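Local coordinates for protein adenylosuccinate lyase (Francisella tularensis subsp. tularensis SCHU S4, PDB 4EEI) that probably catalyses two fumarate-releasing steps of purine biosynthesis, including the cleavage of adenylosuccinate to AMP and fumarate, at residues R235-I240 with R325-T330; E25-I30 with A71-I76. All coordinates share one frame; numbering follows the deposited sequence.

Interaction 1 (R235-I240 with R325-T330)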
loop_
_atom_site.group_PDB
_atom_site.type_symbol
_atom_site.label_atom_id
_atom_site.label_comp_id
_atom_site.label_asym_id
_atom_site.label_seq_id
_atom_site.Cartn_x
_atom_site.Cartn_y
_atom_site.Cartn_z
ATOM N N ARG B 235 -9.521 4.580 -14.024
ATOM C CA ARG B 235 -10.864 5.146 -14.084
ATOM C C ARG B 235 -11.379 5.110 -15.504
ATOM O O ARG B 235 -12.534 4.767 -15.730
ATOM C CB ARG B 235 -10.907 6.576 -13.537
ATOM C CG ARG B 235 -12.332 7.139 -13.416
ATOM C CD ARG B 235 -12.358 8.448 -12.625
ATOM N NE ARG B 235 -11.820 9.565 -13.391
ATOM C CZ ARG B 235 -12.566 10.374 -14.138
ATOM N NH1 ARG B 235 -12.006 11.374 -14.814
ATOM N NH2 ARG B 235 -13.879 10.184 -14.215
ATOM N N LEU B 236 -10.529 5.475 -16.463
ATOM C CA LEU B 236 -10.932 5.476 -17.866
ATOM C C LEU B 236 -11.131 4.058 -18.376
ATOM O O LEU B 236 -12.061 3.785 -19.140
ATOM C CB LEU B 236 -9.888 6.213 -18.715
ATOM C CG LEU B 236 -9.997 6.141 -20.234
ATOM C CD1 LEU B 236 -11.324 6.695 -20.717
ATOM C CD2 LEU B 236 -8.842 6.911 -20.861
ATOM N N ALA B 237 -10.261 3.149 -17.946
ATOM C CA ALA B 237 -10.354 1.761 -18.393
ATOM C C ALA B 237 -11.680 1.149 -17.917
ATOM O O ALA B 237 -12.363 0.444 -18.665
ATOM C CB ALA B 237 -9.171 0.964 -17.871
ATOM N N VAL B 238 -12.041 1.435 -16.678
ATOM C CA VAL B 238 -13.261 0.890 -16.091
ATOM C C VAL B 238 -14.494 1.460 -16.790
ATOM O O VAL B 238 -15.475 0.749 -17.041
ATOM C CB VAL B 238 -13.296 1.191 -14.583
ATOM C CG1 VAL B 238 -14.687 0.935 -13.994
ATOM C CG2 VAL B 238 -12.228 0.364 -13.856
ATOM N N GLU B 239 -14.443 2.745 -17.123
ATOM C CA GLU B 239 -15.526 3.353 -17.887
ATOM C C GLU B 239 -15.730 2.621 -19.213
ATOM O O GLU B 239 -16.857 2.287 -19.589
ATOM C CB GLU B 239 -15.238 4.835 -18.139
ATOM C CG GLU B 239 -16.285 5.537 -19.003
ATOM C CD GLU B 239 -17.603 5.800 -18.282
ATOM O OE1 GLU B 239 -17.607 5.851 -17.036
ATOM O OE2 GLU B 239 -18.638 5.970 -18.972
ATOM N N ILE B 240 -14.648 2.361 -19.930
ATOM C CA ILE B 240 -14.799 1.660 -21.202
ATOM C C ILE B 240 -15.320 0.230 -20.986
ATOM O O ILE B 240 -16.188 -0.238 -21.736
ATOM C CB ILE B 240 -13.498 1.691 -22.017
ATOM C CG1 ILE B 240 -13.222 3.125 -22.473
ATOM C CG2 ILE B 240 -13.602 0.792 -23.251
ATOM C CD1 ILE B 240 -11.788 3.370 -22.906
ATOM N N ARG B 325 0.684 4.340 -24.345
ATOM C CA ARG B 325 0.597 4.096 -25.788
ATOM C C ARG B 325 -0.557 3.182 -26.115
ATOM O O ARG B 325 -1.279 3.394 -27.099
ATOM C CB ARG B 325 1.903 3.497 -26.324
ATOM C CG ARG B 325 3.104 4.417 -26.173
ATOM C CD ARG B 325 4.330 3.884 -26.891
ATOM N NE ARG B 325 5.466 4.792 -26.711
ATOM C CZ ARG B 325 6.702 4.538 -27.128
ATOM N NH1 ARG B 325 6.978 3.399 -27.748
ATOM N NH2 ARG B 325 7.663 5.425 -26.915
ATOM N N ARG B 326 -0.737 2.141 -25.311
ATOM C CA ARG B 326 -1.807 1.182 -25.613
ATOM C C ARG B 326 -3.181 1.814 -25.374
ATOM O O ARG B 326 -4.114 1.613 -26.163
ATOM C CB ARG B 326 -1.660 -0.100 -24.789
ATOM C CG ARG B 326 -2.797 -1.087 -25.017
ATOM C CD ARG B 326 -2.497 -2.480 -24.474
ATOM N NE ARG B 326 -3.539 -3.424 -24.888
ATOM C CZ ARG B 326 -3.449 -4.741 -24.768
ATOM N NH1 ARG B 326 -2.361 -5.283 -24.237
ATOM N NH2 ARG B 326 -4.448 -5.515 -25.189
ATOM N N MET B 327 -3.305 2.584 -24.297
ATOM C CA MET B 327 -4.560 3.292 -24.041
ATOM C C MET B 327 -4.879 4.292 -25.149
ATOM O O MET B 327 -6.025 4.413 -25.563
ATOM C CB MET B 327 -4.527 4.007 -22.693
ATOM C CG MET B 327 -5.832 4.780 -22.415
ATOM S SD MET B 327 -7.280 3.689 -22.244
ATOM C CE MET B 327 -7.203 3.374 -20.479
ATOM N N LYS B 328 -3.870 5.010 -25.633
ATOM C CA LYS B 328 -4.098 5.934 -26.748
ATOM C C LYS B 328 -4.601 5.208 -27.989
ATOM O O LYS B 328 -5.560 5.649 -28.640
ATOM C CB LYS B 328 -2.828 6.726 -27.077
ATOM C CG LYS B 328 -2.948 7.579 -28.350
ATOM C CD LYS B 328 -1.617 7.622 -29.080
ATOM C CE LYS B 328 -1.543 8.731 -30.117
ATOM N NZ LYS B 328 -2.519 8.602 -31.245
ATOM N N ASN B 329 -3.978 4.083 -28.324
ATOM C CA ASN B 329 -4.421 3.354 -29.510
ATOM C C ASN B 329 -5.827 2.789 -29.310
ATOM O O ASN B 329 -6.628 2.769 -30.237
ATOM C CB ASN B 329 -3.431 2.243 -29.857
ATOM C CG ASN B 329 -2.112 2.778 -30.386
ATOM O OD1 ASN B 329 -2.074 3.765 -31.130
ATOM N ND2 ASN B 329 -1.016 2.115 -30.014
ATOM N N THR B 330 -6.116 2.340 -28.095
ATOM C CA THR B 330 -7.443 1.826 -27.758
ATOM C C THR B 330 -8.512 2.922 -27.868
ATOM O O THR B 330 -9.601 2.687 -28.385
ATOM C CB THR B 330 -7.447 1.197 -26.345
ATOM O OG1 THR B 330 -6.638 0.008 -26.355
ATOM C CG2 THR B 330 -8.852 0.815 -25.928
#

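Interaction 2 (E25-I30 with A71-I76)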
loop_
_atom_site.group_PDB
_atom_site.type_symbol
_atom_site.label_atom_id
_atom_site.label_comp_id
_atom_site.label_asym_id
_atom_site.label_seq_id
_atom_site.Cartn_x
_atom_site.Cartn_y
_atom_site.Cartn_z
ATOM N N GLU B 25 29.460 9.607 -18.456
ATOM C CA GLU B 25 29.202 11.017 -18.736
ATOM C C GLU B 25 29.326 11.855 -17.462
ATOM O O GLU B 25 29.893 12.952 -17.474
ATOM C CB GLU B 25 27.812 11.201 -19.359
ATOM C CG GLU B 25 27.497 12.658 -19.700
ATOM C CD GLU B 25 26.088 12.868 -20.250
ATOM O OE1 GLU B 25 25.411 11.872 -20.590
ATOM O OE2 GLU B 25 25.659 14.041 -20.336
ATOM N N VAL B 26 28.796 11.331 -16.360
ATOM C CA VAL B 26 28.907 11.989 -15.059
ATOM C C VAL B 26 30.350 12.062 -14.553
ATOM O O VAL B 26 30.788 13.113 -14.057
ATOM C CB VAL B 26 27.988 11.302 -14.032
ATOM C CG1 VAL B 26 28.143 11.930 -12.666
ATOM C CG2 VAL B 26 26.549 11.400 -14.500
ATOM N N GLU B 27 31.092 10.961 -14.670
ATOM C CA GLU B 27 32.507 10.957 -14.286
ATOM C C GLU B 27 33.293 12.003 -15.076
ATOM O O GLU B 27 34.193 12.656 -14.543
ATOM C CB GLU B 27 33.148 9.583 -14.540
ATOM C CG GLU B 27 32.676 8.447 -13.630
ATOM C CD GLU B 27 33.399 8.406 -12.283
ATOM O OE1 GLU B 27 34.088 9.391 -11.923
ATOM O OE2 GLU B 27 33.277 7.375 -11.580
ATOM N N LEU B 28 32.958 12.162 -16.350
ATOM C CA LEU B 28 33.724 13.061 -17.207
ATOM C C LEU B 28 33.314 14.505 -16.977
ATOM O O LEU B 28 34.090 15.422 -17.229
ATOM C CB LEU B 28 33.554 12.677 -18.677
ATOM C CG LEU B 28 34.156 11.324 -19.030
ATOM C CD1 LEU B 28 33.924 10.996 -20.498
ATOM C CD2 LEU B 28 35.643 11.331 -18.697
ATOM N N ALA B 29 32.090 14.707 -16.499
ATOM C CA ALA B 29 31.638 16.056 -16.154
ATOM C C ALA B 29 32.439 16.624 -14.979
ATOM O O ALA B 29 32.931 17.759 -15.041
ATOM C CB ALA B 29 30.148 16.066 -15.847
ATOM N N ILE B 30 32.573 15.847 -13.905
ATOM C CA ILE B 30 33.360 16.310 -12.765
ATOM C C ILE B 30 34.852 16.357 -13.125
ATOM O O ILE B 30 35.578 17.254 -12.692
ATOM C CB ILE B 30 33.093 15.468 -11.486
ATOM C CG1 ILE B 30 33.804 16.089 -10.281
ATOM C CG2 ILE B 30 33.519 14.015 -11.673
ATOM C CD1 ILE B 30 33.364 17.512 -10.000
ATOM N N ALA B 71 34.296 -1.789 -10.093
ATOM C CA ALA B 71 34.358 -2.590 -11.316
ATOM C C ALA B 71 34.232 -1.727 -12.571
ATOM O O ALA B 71 35.003 -1.880 -13.517
ATOM C CB ALA B 71 33.292 -3.664 -11.303
ATOM N N PHE B 72 33.247 -0.832 -12.576
ATOM C CA PHE B 72 33.060 0.100 -13.685
ATOM C C PHE B 72 34.278 1.003 -13.901
ATOM O O PHE B 72 34.761 1.145 -15.027
ATOM C CB PHE B 72 31.811 0.956 -13.457
ATOM C CG PHE B 72 31.779 2.214 -14.287
ATOM C CD1 PHE B 72 31.457 2.161 -15.633
ATOM C CD2 PHE B 72 32.071 3.450 -13.715
ATOM C CE1 PHE B 72 31.426 3.311 -16.401
ATOM C CE2 PHE B 72 32.038 4.608 -14.476
ATOM C CZ PHE B 72 31.714 4.537 -15.821
ATOM N N CYS B 73 34.765 1.622 -12.829
ATOM C CA CYS B 73 35.941 2.491 -12.935
ATOM C C CYS B 73 37.151 1.736 -13.471
ATOM O O CYS B 73 37.881 2.228 -14.343
ATOM C CB CYS B 73 36.271 3.118 -11.583
ATOM S SG CYS B 73 35.037 4.302 -11.018
ATOM N N THR B 74 37.364 0.536 -12.943
ATOM C CA THR B 74 38.464 -0.306 -13.404
ATOM C C THR B 74 38.297 -0.639 -14.884
ATOM O O THR B 74 39.280 -0.691 -15.625
ATOM C CB THR B 74 38.585 -1.592 -12.561
ATOM O OG1 THR B 74 38.841 -1.242 -11.194
ATOM C CG2 THR B 74 39.715 -2.473 -13.060
ATOM N N SER B 75 37.059 -0.844 -15.332
ATOM C CA SER B 75 36.844 -1.172 -16.746
ATOM C C SER B 75 37.230 -0.000 -17.653
ATOM O O SER B 75 37.691 -0.203 -18.774
ATOM C CB SER B 75 35.396 -1.609 -17.015
ATOM O OG SER B 75 34.518 -0.500 -17.083
ATOM N N ILE B 76 37.050 1.223 -17.159
ATOM C CA ILE B 76 37.448 2.420 -17.904
ATOM C C ILE B 76 38.962 2.657 -17.829
ATOM O O ILE B 76 39.643 2.778 -18.854
ATOM C CB ILE B 76 36.726 3.680 -17.375
ATOM C CG1 ILE B 76 35.202 3.550 -17.513
ATOM C CG2 ILE B 76 37.247 4.923 -18.081
ATOM C CD1 ILE B 76 34.726 3.172 -18.911
#

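Interaction 1 (R235-I240 with R325-T330)
Met327 reaches from helix 304-333 to helix 217-244 and lays its thioether against Leu236 and Ala237. Its CG stands anti to the backbone N (chi1 179°). Bends at the next two torsions then bring SD and CE round onto the neighbouring helix. SD lies 3.8 Å from Leu236 CD2. The terminal methyl CE is 3.9 Å from both CG and CD2 of Leu236, so it sits against that branch of the leucine. The two side chains cross at a slant. CE also meets Ala237, 4.1 Å from its CB and 4.0 Å from its backbone N. The small alanine lets the methyl come close to the helix backbone. Ala237 and Met327 also carry the nearest CA atoms, 8.2 Å apart. Met327 buries the most surface, followed by Leu236. Helix 94-131 adds Leu120 against Met327 and Leu124 against Leu236. Helix 272-293 adds Leu277 against Met327. All three touching residues are buried within this helical bundle, and no hydrogen bond joins the two segments. The chemistry is apolar throughout, so the helices are held here by the fit of a flexible thioether against leucine and alanine rather than by directed bonds.

Interaction 2 (E25-I30 with A71-I76)
Glu27 of helix 16-33 extends toward helix 68-77 and meets Phe72 and Cys73. Its CG lies beside the backbone N (chi1 -69°), and a bend at chi2 carries the carboxylate past the edge of the phenyl ring toward Cys73. This is the tight part of the contact. CG approaches the ring at its edge, in plane, 4.0 Å from Phe72 CE2. Carboxylate and ring planes are 22° apart. OE2 continues to Cys73 SG, at 3.6 Å, a close approach without a hydrogen bond. The hydrogen bond of OE2 goes instead to His89, which also packs on Cys73. This buried carboxylate oxygen is thus satisfied from outside the two helices. Helix 68-77 supports the ring from within: Ile76 CG1 lies 3.9 Å above one face, offset toward the rim. Ser75 OG donates to Phe72 O at 2.6 Å, and the same carbonyl accepts from Ile76 N. Away from these three residues the contact is loose: little surface is buried, and Cys73 is partly exposed. The arrangement belongs to the N-terminal helical region of the fumarase/aspartase (lyase 1) fold, where helix 68-77 begins at AMP-binding Asp68, just after Lys66 and His67, which also bind AMP.

How the interactions relate
Interactions 1 and 2 lie in different parts of the elongated chain. Their centres are 43 Å apart and their nearest atoms about 20 Å apart, so they do not touch. Both segments of interaction 2 come earlier in the chain than those of interaction 1. Interaction 1 is nearer the middle, its centre 12 Å from that of the chain, against 34 Å for interaction 2. Helix 94-131 packs against both. Interaction 2 is close to a ligand site: the side chain of Cys73 is about 9 Å from bound succinate and about 7 Å from the side chain of Ser94, which binds succinate. Interaction 1 includes none of the ligand-binding residues, although the Ala237 side chain is about 12 Å from a bound AMP.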